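Local coordinates for protein invasin IpaB (Shigella flexneri, PDB 5WKQ) that helps form the type III secretion translocon pore in the host cell membrane, through which bacterial effector proteins pass into the host cytosol, at residues 46-51 and 154-159; 74-79 and 126-131; 92-97 and 112-117. All coordinates share one frame; numbering follows the deposited sequence.

Contact 1: residues 46-51 and 154-159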
loop_
_atom_site.group_PDB
_atom_site.type_symbol
_atom_site.label_atom_id
_atom_site.label_comp_id
_atom_site.label_asym_id
_atom_site.label_seq_id
_atom_site.Cartn_x
_atom_site.Cartn_y
_atom_site.Cartn_z
ATOM N N GLN A 46 -15.804 0.800 20.202
ATOM C CA GLN A 46 -14.471 1.361 20.370
ATOM C C GLN A 46 -13.472 0.701 19.425
ATOM O O GLN A 46 -12.629 1.384 18.845
ATOM C CB GLN A 46 -14.014 1.210 21.816
ATOM C CG GLN A 46 -12.923 2.181 22.194
ATOM C CD GLN A 46 -13.403 3.622 22.068
ATOM O OE1 GLN A 46 -12.826 4.418 21.325
ATOM N NE2 GLN A 46 -14.495 3.951 22.774
ATOM N N LYS A 47 -13.543 -0.630 19.277
ATOM C CA LYS A 47 -12.667 -1.315 18.347
ATOM C C LYS A 47 -12.948 -0.888 16.915
ATOM O O LYS A 47 -12.012 -0.726 16.118
ATOM C CB LYS A 47 -12.798 -2.838 18.468
ATOM C CG LYS A 47 -11.892 -3.644 17.479
ATOM C CD LYS A 47 -10.382 -3.592 17.825
ATOM C CE LYS A 47 -9.492 -4.004 16.632
ATOM N NZ LYS A 47 -8.155 -4.588 17.001
ATOM N N ASN A 48 -14.225 -0.715 16.558
ATOM C CA ASN A 48 -14.532 -0.256 15.205
ATOM C C ASN A 48 -13.891 1.100 14.930
ATOM O O ASN A 48 -13.365 1.335 13.838
ATOM C CB ASN A 48 -16.036 -0.176 14.980
ATOM C CG ASN A 48 -16.679 -1.557 14.903
ATOM O OD1 ASN A 48 -15.994 -2.526 14.651
ATOM N ND2 ASN A 48 -17.979 -1.648 15.168
ATOM N N LEU A 49 -13.961 2.012 15.902
ATOM C CA LEU A 49 -13.380 3.339 15.713
ATOM C C LEU A 49 -11.873 3.265 15.530
ATOM O O LEU A 49 -11.311 3.970 14.687
ATOM C CB LEU A 49 -13.708 4.232 16.909
ATOM C CG LEU A 49 -15.127 4.774 16.999
ATOM C CD1 LEU A 49 -15.249 5.550 18.297
ATOM C CD2 LEU A 49 -15.443 5.637 15.773
ATOM N N GLU A 50 -11.197 2.447 16.345
ATOM C CA GLU A 50 -9.755 2.282 16.187
ATOM C C GLU A 50 -9.434 1.643 14.855
ATOM O O GLU A 50 -8.481 2.050 14.168
ATOM C CB GLU A 50 -9.199 1.444 17.333
ATOM C CG GLU A 50 -9.361 2.154 18.688
ATOM C CD GLU A 50 -9.099 1.256 19.885
ATOM O OE1 GLU A 50 -8.577 0.132 19.689
ATOM O OE2 GLU A 50 -9.429 1.682 21.023
ATOM N N PHE A 51 -10.238 0.657 14.449
ATOM C CA PHE A 51 -9.995 -0.016 13.178
ATOM C C PHE A 51 -10.151 0.967 12.026
ATOM O O PHE A 51 -9.304 1.044 11.128
ATOM C CB PHE A 51 -10.951 -1.217 13.025
ATOM C CG PHE A 51 -10.710 -2.039 11.789
ATOM C CD1 PHE A 51 -9.644 -2.904 11.715
ATOM C CD2 PHE A 51 -11.555 -1.933 10.696
ATOM C CE1 PHE A 51 -9.405 -3.636 10.535
ATOM C CE2 PHE A 51 -11.326 -2.647 9.533
ATOM C CZ PHE A 51 -10.266 -3.511 9.454
ATOM N N ASP A 154 -6.239 -9.512 11.025
ATOM C CA ASP A 154 -6.110 -10.616 11.976
ATOM C C ASP A 154 -6.340 -10.131 13.397
ATOM O O ASP A 154 -6.966 -10.828 14.207
ATOM C CB ASP A 154 -4.727 -11.279 11.858
ATOM C CG ASP A 154 -4.561 -12.050 10.554
ATOM O OD1 ASP A 154 -5.594 -12.395 9.951
ATOM O OD2 ASP A 154 -3.411 -12.238 10.089
ATOM N N SER A 155 -5.860 -8.919 13.710
ATOM C CA SER A 155 -6.088 -8.355 15.038
ATOM C C SER A 155 -7.574 -8.121 15.305
ATOM O O SER A 155 -8.066 -8.409 16.408
ATOM C CB SER A 155 -5.291 -7.062 15.207
ATOM O OG SER A 155 -5.603 -6.509 16.485
ATOM N N PHE A 156 -8.313 -7.594 14.321
ATOM C CA PHE A 156 -9.743 -7.344 14.515
ATOM C C PHE A 156 -10.503 -8.651 14.680
ATOM O O PHE A 156 -11.396 -8.758 15.521
ATOM C CB PHE A 156 -10.315 -6.562 13.321
ATOM C CG PHE A 156 -11.774 -6.160 13.469
ATOM C CD1 PHE A 156 -12.793 -7.052 13.228
ATOM C CD2 PHE A 156 -12.110 -4.875 13.866
ATOM C CE1 PHE A 156 -14.129 -6.675 13.377
ATOM C CE2 PHE A 156 -13.452 -4.491 14.023
ATOM C CZ PHE A 156 -14.447 -5.375 13.777
ATOM N N SER A 157 -10.169 -9.646 13.856
ATOM C CA SER A 157 -10.861 -10.926 13.896
ATOM C C SER A 157 -10.582 -11.637 15.214
ATOM O O SER A 157 -11.486 -12.252 15.801
ATOM C CB SER A 157 -10.449 -11.758 12.667
ATOM O OG SER A 157 -9.705 -12.887 13.042
ATOM N N ALA A 158 -9.356 -11.497 15.744
ATOM C CA ALA A 158 -9.049 -12.046 17.065
ATOM C C ALA A 158 -9.957 -11.449 18.117
ATOM O O ALA A 158 -10.547 -12.172 18.936
ATOM C CB ALA A 158 -7.582 -11.805 17.433
ATOM N N PHE A 159 -10.076 -10.112 18.130
ATOM C CA PHE A 159 -10.974 -9.468 19.085
ATOM C C PHE A 159 -12.408 -9.933 18.874
ATOM O O PHE A 159 -13.103 -10.311 19.826
ATOM C CB PHE A 159 -10.912 -7.938 18.963
ATOM C CG PHE A 159 -12.127 -7.264 19.502
ATOM C CD1 PHE A 159 -13.196 -6.960 18.670
ATOM C CD2 PHE A 159 -12.240 -7.003 20.855
ATOM C CE1 PHE A 159 -14.357 -6.366 19.170
ATOM C CE2 PHE A 159 -13.399 -6.413 21.375
ATOM C CZ PHE A 159 -14.463 -6.097 20.529
#
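K47 lays its aliphatic chain across two phenylalanine rings, those of F156 and F159. Its CB sits over one face of the F159 ring, 4.2 Å from the centroid and 20° off the ring normal. This is a CH-pi contact, displaced toward the rim of the ring. The next carbon, CG, lies 3.8 Å from CD1 of F159 and as close to CD2 of F156, so it is shared between the two rings. The chain leaves the backbone with CG opposite N (chi1 179°) and then bends at chi2. The bend takes the tail along F156 toward S155. There NZ comes within 3.2 Å of S155 OG. The apolar part of the lysine thus packs on aromatic carbon, while its NZ ends near a hydroxyl.

F156 reaches between the helices and also meets F51. The two rings form an edge-to-face pair: the edge of F156 is turned to the face of F51, with centroids 5.0 Å apart and planes at 57°. CD2 of F156 lies 3.8 Å from both CG and CD1 of F51. Farther out on the F156 ring, OD1 of N48 lies at the ring edge, close to its plane, 3.3 Å from CE2. The amide and the ring are nearly coplanar, so the carbonyl oxygen faces the ring's polarised C-H rim and not its pi cloud.

The two backbones run almost exactly antiparallel, and the axes of the two short segments pass 11.3 Å apart at their closest. The large aromatic side chains bridge this wide spacing. None of the touching residues is fully buried. Such side-chain packing between two long antiparallel helices is typical of a coiled coil, the form inferred for this part of the IpaB N-terminal region.

Contact 2: residues 74-79 and 126-131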
loop_
_atom_site.group_PDB
_atom_site.type_symbol
_atom_site.label_atom_id
_atom_site.label_comp_id
_atom_site.label_asym_id
_atom_site.label_seq_id
_atom_site.Cartn_x
_atom_site.Cartn_y
_atom_site.Cartn_z
ATOM N N ASN A 74 7.606 6.578 -14.341
ATOM C CA ASN A 74 7.675 7.495 -15.474
ATOM C C ASN A 74 9.129 7.879 -15.778
ATOM O O ASN A 74 9.511 8.002 -16.949
ATOM C CB ASN A 74 6.819 8.730 -15.202
ATOM C CG ASN A 74 6.967 9.796 -16.284
ATOM O OD1 ASN A 74 6.333 9.723 -17.335
ATOM N ND2 ASN A 74 7.796 10.798 -16.019
ATOM N N LYS A 75 9.958 8.042 -14.736
ATOM C CA LYS A 75 11.393 8.212 -14.933
ATOM C C LYS A 75 11.992 7.017 -15.681
ATOM O O LYS A 75 12.834 7.192 -16.577
ATOM C CB LYS A 75 12.087 8.423 -13.580
ATOM C CG LYS A 75 11.949 9.853 -13.002
ATOM C CD LYS A 75 12.427 9.974 -11.542
ATOM C CE LYS A 75 13.941 10.134 -11.407
ATOM N NZ LYS A 75 14.326 11.460 -10.832
ATOM N N LEU A 76 11.568 5.802 -15.334
ATOM C CA LEU A 76 12.097 4.612 -15.970
ATOM C C LEU A 76 11.686 4.545 -17.434
ATOM O O LEU A 76 12.473 4.105 -18.283
ATOM C CB LEU A 76 11.638 3.365 -15.216
ATOM C CG LEU A 76 12.317 2.052 -15.619
ATOM C CD1 LEU A 76 13.819 2.059 -15.320
ATOM C CD2 LEU A 76 11.659 0.897 -14.906
ATOM N N LYS A 77 10.466 4.982 -17.753
ATOM C CA LYS A 77 10.041 4.988 -19.146
ATOM C C LYS A 77 10.915 5.915 -19.976
ATOM O O LYS A 77 11.243 5.609 -21.129
ATOM C CB LYS A 77 8.574 5.410 -19.265
ATOM N N ASN A 78 11.273 7.074 -19.420
ATOM C CA ASN A 78 12.062 8.037 -20.179
ATOM C C ASN A 78 13.510 7.585 -20.303
ATOM O O ASN A 78 14.140 7.829 -21.338
ATOM C CB ASN A 78 11.979 9.418 -19.534
ATOM C CG ASN A 78 10.575 9.997 -19.577
ATOM O OD1 ASN A 78 9.751 9.607 -20.405
ATOM N ND2 ASN A 78 10.295 10.937 -18.675
ATOM N N ALA A 79 14.031 6.898 -19.285
ATOM C CA ALA A 79 15.372 6.333 -19.364
ATOM C C ALA A 79 15.430 5.230 -20.412
ATOM O O ALA A 79 16.377 5.186 -21.214
ATOM C CB ALA A 79 15.813 5.806 -17.994
ATOM N N LYS A 126 23.510 3.813 -16.234
ATOM C CA LYS A 126 23.676 3.909 -14.788
ATOM C C LYS A 126 22.449 4.540 -14.141
ATOM O O LYS A 126 22.022 4.113 -13.064
ATOM C CB LYS A 126 24.949 4.689 -14.454
ATOM C CG LYS A 126 26.231 3.854 -14.703
ATOM C CD LYS A 126 27.523 4.582 -14.310
ATOM N N ASP A 127 21.846 5.533 -14.797
ATOM C CA ASP A 127 20.608 6.107 -14.280
ATOM C C ASP A 127 19.485 5.071 -14.269
ATOM O O ASP A 127 18.790 4.903 -13.262
ATOM C CB ASP A 127 20.211 7.336 -15.103
ATOM C CG ASP A 127 19.141 8.189 -14.409
ATOM O OD1 ASP A 127 19.199 8.339 -13.164
ATOM O OD2 ASP A 127 18.248 8.711 -15.109
ATOM N N ARG A 128 19.278 4.368 -15.384
ATOM C CA ARG A 128 18.238 3.341 -15.413
ATOM C C ARG A 128 18.405 2.405 -14.236
ATOM O O ARG A 128 17.442 2.052 -13.546
ATOM C CB ARG A 128 18.294 2.550 -16.728
ATOM C CG ARG A 128 17.375 1.311 -16.799
ATOM C CD ARG A 128 17.590 0.519 -18.129
ATOM N NE ARG A 128 18.840 -0.250 -18.141
ATOM C CZ ARG A 128 19.415 -0.739 -19.251
ATOM N NH1 ARG A 128 18.862 -0.528 -20.448
ATOM N NH2 ARG A 128 20.553 -1.439 -19.177
ATOM N N THR A 129 19.635 2.021 -13.967
ATOM C CA THR A 129 19.862 1.081 -12.892
ATOM C C THR A 129 19.435 1.665 -11.553
ATOM O O THR A 129 18.818 0.966 -10.746
ATOM C CB THR A 129 21.321 0.664 -12.896
ATOM O OG1 THR A 129 21.559 -0.100 -14.084
ATOM C CG2 THR A 129 21.623 -0.175 -11.675
ATOM N N LEU A 130 19.720 2.951 -11.313
ATOM C CA LEU A 130 19.281 3.596 -10.075
ATOM C C LEU A 130 17.761 3.591 -9.954
ATOM O O LEU A 130 17.215 3.340 -8.875
ATOM C CB LEU A 130 19.761 5.049 -9.994
ATOM C CG LEU A 130 21.233 5.416 -9.878
ATOM C CD1 LEU A 130 21.360 6.922 -9.593
ATOM C CD2 LEU A 130 21.898 4.575 -8.806
ATOM N N ILE A 131 17.068 3.957 -11.040
ATOM C CA ILE A 131 15.608 4.039 -11.020
ATOM C C ILE A 131 15.013 2.675 -10.758
ATOM O O ILE A 131 14.079 2.518 -9.950
ATOM C CB ILE A 131 15.106 4.627 -12.351
ATOM C CG1 ILE A 131 15.651 6.047 -12.523
ATOM C CG2 ILE A 131 13.602 4.576 -12.412
ATOM C CD1 ILE A 131 15.660 6.535 -13.980
#
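I131 is buried and points at helix 28-99, where it meets K75, L76 and A79. Its two branches divide the work. The CG2 methyl packs on L76, with CG2 of I131 3.6 Å from CB of L76. The other branch, through CG1, sends its CD1 methyl to the K75 and A79 side. CD1 of I131 is 4.1 Å from the CB of A79, and it lies 3.9 Å from the K75 backbone O.

L76 comes in from the flank. Its CG is set opposite the backbone N (chi1 -169°), and this swings the isobutyl end toward helix 106-162. CD1 of L76 then touches both I131 CG2 and the aliphatic part of R128, its CG, at 3.9 Å each.

These residues lie in the interface of two long antiparallel helices, consistent with the coiled coil inferred for this region. The short segments cross at -157°, and their axes are 9.5 Å apart.

A79 is the small residue of the group, buried and directed at the other helix. Its CA is 5.7 Å from the CA of R128, so the backbones come near each other here. The CB of A79 faces the CB of R128 at 4.3 Å. Contact across the segments is by carbon packing. R128 adds its methylene groups to this apolar layer, while its chain bends at chi3 and carries the guanidinium away from the 74-79 segment. Farther along helix 28-99, R128 also rests on D80 and I83. I131 touches Q72 of the same helix, one turn before L76.

Contact 3: residues 92-97 and 112-117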
loop_
_atom_site.group_PDB
_atom_site.type_symbol
_atom_site.label_atom_id
_atom_site.label_comp_id
_atom_site.label_asym_id
_atom_site.label_seq_id
_atom_site.Cartn_x
_atom_site.Cartn_y
_atom_site.Cartn_z
ATOM N N GLN A 92 23.813 2.702 -35.952
ATOM C CA GLN A 92 23.824 3.255 -37.296
ATOM C C GLN A 92 25.189 3.854 -37.644
ATOM O O GLN A 92 25.695 3.649 -38.748
ATOM C CB GLN A 92 22.700 4.271 -37.422
ATOM C CG GLN A 92 21.347 3.593 -37.624
ATOM C CD GLN A 92 20.162 4.537 -37.424
ATOM O OE1 GLN A 92 19.974 5.093 -36.346
ATOM N NE2 GLN A 92 19.359 4.702 -38.461
ATOM N N ILE A 93 25.803 4.580 -36.710
ATOM C CA ILE A 93 27.143 5.107 -36.931
ATOM C C ILE A 93 28.118 3.967 -37.193
ATOM O O ILE A 93 29.057 4.109 -37.986
ATOM C CB ILE A 93 27.591 5.948 -35.715
ATOM C CG1 ILE A 93 26.711 7.200 -35.523
ATOM C CG2 ILE A 93 29.110 6.297 -35.818
ATOM C CD1 ILE A 93 26.966 8.337 -36.458
ATOM N N GLN A 94 27.944 2.836 -36.484
ATOM C CA GLN A 94 28.876 1.724 -36.661
ATOM C C GLN A 94 28.681 1.065 -38.012
ATOM O O GLN A 94 29.651 0.584 -38.610
ATOM C CB GLN A 94 28.731 0.703 -35.527
ATOM C CG GLN A 94 29.295 1.215 -34.186
ATOM C CD GLN A 94 28.992 0.293 -32.988
ATOM O OE1 GLN A 94 28.054 -0.510 -33.010
ATOM N NE2 GLN A 94 29.791 0.428 -31.935
ATOM N N THR A 95 27.452 1.037 -38.518
ATOM C CA THR A 95 27.243 0.546 -39.871
ATOM C C THR A 95 27.955 1.442 -40.871
ATOM O O THR A 95 28.648 0.971 -41.782
ATOM C CB THR A 95 25.754 0.478 -40.196
ATOM O OG1 THR A 95 25.144 -0.533 -39.403
ATOM C CG2 THR A 95 25.524 0.156 -41.690
ATOM N N ARG A 96 27.785 2.753 -40.722
ATOM C CA ARG A 96 28.476 3.668 -41.621
ATOM C C ARG A 96 29.983 3.462 -41.529
ATOM O O ARG A 96 30.675 3.353 -42.550
ATOM C CB ARG A 96 28.100 5.104 -41.286
ATOM C CG ARG A 96 26.643 5.404 -41.536
ATOM C CD ARG A 96 26.315 6.812 -41.110
ATOM N NE ARG A 96 27.000 7.843 -41.902
ATOM C CZ ARG A 96 26.971 9.149 -41.625
ATOM N NH1 ARG A 96 26.296 9.603 -40.568
ATOM N NH2 ARG A 96 27.629 10.010 -42.395
ATOM N N LEU A 97 30.500 3.366 -40.301
ATOM C CA LEU A 97 31.936 3.236 -40.102
ATOM C C LEU A 97 32.484 2.016 -40.819
ATOM O O LEU A 97 33.572 2.069 -41.400
ATOM C CB LEU A 97 32.255 3.154 -38.613
ATOM C CG LEU A 97 32.242 4.523 -37.910
ATOM C CD1 LEU A 97 32.361 4.414 -36.390
ATOM C CD2 LEU A 97 33.361 5.389 -38.455
ATOM N N ARG A 112 34.343 10.371 -33.525
ATOM C CA ARG A 112 34.023 11.424 -32.553
ATOM C C ARG A 112 32.556 11.349 -32.120
ATOM O O ARG A 112 32.236 11.416 -30.931
ATOM C CB ARG A 112 34.331 12.796 -33.173
ATOM C CG ARG A 112 34.567 13.962 -32.214
ATOM C CD ARG A 112 35.311 15.101 -32.958
ATOM N N GLU A 113 31.644 11.238 -33.084
ATOM C CA GLU A 113 30.225 11.175 -32.751
ATOM C C GLU A 113 29.889 9.900 -31.990
ATOM O O GLU A 113 29.123 9.936 -31.017
ATOM C CB GLU A 113 29.388 11.287 -34.021
ATOM C CG GLU A 113 29.319 12.699 -34.570
ATOM C CD GLU A 113 28.770 12.746 -35.978
ATOM O OE1 GLU A 113 28.753 11.692 -36.654
ATOM O OE2 GLU A 113 28.350 13.838 -36.406
ATOM N N GLU A 114 30.458 8.763 -32.393
ATOM C CA GLU A 114 30.159 7.524 -31.668
ATOM C C GLU A 114 30.673 7.600 -30.231
ATOM O O GLU A 114 29.991 7.160 -29.298
ATOM C CB GLU A 114 30.761 6.326 -32.409
ATOM C CG GLU A 114 30.615 4.994 -31.653
ATOM C CD GLU A 114 31.436 3.860 -32.272
ATOM O OE1 GLU A 114 32.265 4.126 -33.162
ATOM O OE2 GLU A 114 31.268 2.698 -31.854
ATOM N N ILE A 115 31.853 8.198 -30.027
ATOM C CA ILE A 115 32.397 8.347 -28.676
ATOM C C ILE A 115 31.436 9.140 -27.804
ATOM O O ILE A 115 31.161 8.781 -26.652
ATOM C CB ILE A 115 33.767 9.054 -28.699
ATOM C CG1 ILE A 115 34.859 8.258 -29.395
ATOM C CG2 ILE A 115 34.213 9.358 -27.266
ATOM C CD1 ILE A 115 36.059 9.151 -29.783
ATOM N N GLN A 116 30.946 10.266 -28.322
ATOM C CA GLN A 116 30.124 11.152 -27.495
ATOM C C GLN A 116 28.775 10.525 -27.165
ATOM O O GLN A 116 28.234 10.738 -26.067
ATOM C CB GLN A 116 29.953 12.496 -28.200
ATOM C CG GLN A 116 31.211 13.360 -28.137
ATOM C CD GLN A 116 31.270 14.375 -29.255
ATOM O OE1 GLN A 116 30.449 14.350 -30.178
ATOM N NE2 GLN A 116 32.253 15.271 -29.188
ATOM N N LEU A 117 28.207 9.764 -28.105
ATOM C CA LEU A 117 26.975 9.024 -27.842
ATOM C C LEU A 117 27.193 7.949 -26.788
ATOM O O LEU A 117 26.343 7.744 -25.914
ATOM C CB LEU A 117 26.472 8.382 -29.134
ATOM C CG LEU A 117 26.115 9.312 -30.288
ATOM C CD1 LEU A 117 25.925 8.495 -31.547
ATOM C CD2 LEU A 117 24.852 10.090 -29.934
#
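This contact belongs to the far end of the helical hairpin, near the turn that joins helix 28-99 to helix 106-162. Q94 and E114 make its one clear hydrogen bond. NE2 of Q94 donates to OE2 of E114 at 2.7 Å, with an N-H...O angle of 155°. The bond uses the anti side of the carboxylate and lies 32° out of its plane. The amide and carboxylate planes are nearly perpendicular. E114 starts with CG opposite its backbone N and runs out fully extended, which brings its carboxylate across to helix 28-99. The other oxygen, OE1, sits 3.2 Å from L97 CD1.

I93 packs beside this polar pair. Its CG2 lies 3.8 Å from the CB of E114. On its other branch, CD1 comes 3.8 Å from OE1 of E113, and CG1 reaches L117 CD1 more loosely, at 4.3 Å.

The axes of the two short segments approach to 10.2 Å and cross at -156°. L110 of helix 106-162 adds to the apolar packing on I93 and L97, and L117 rests on L86, K89 and I90 of helix 28-99.

In the fold
All three contacts join the same two helices, 28-99 and 106-162, at successive levels of one antiparallel hairpin. They are nested along the chain: contact 3 lies inside the loop closed by contact 2, which lies inside that closed by contact 1. Contact 1 is on one side of the chain's centre, and contacts 2 and 3 are on the other. Contact centres are about 42 Å apart for 1 and 2, about 24 Å for 2 and 3, and about 65 Å for 1 and 3. None touches another. Aromatic rings dominate contact 1, aliphatic carbons contact 2, and a side-chain hydrogen bond appears in contact 3.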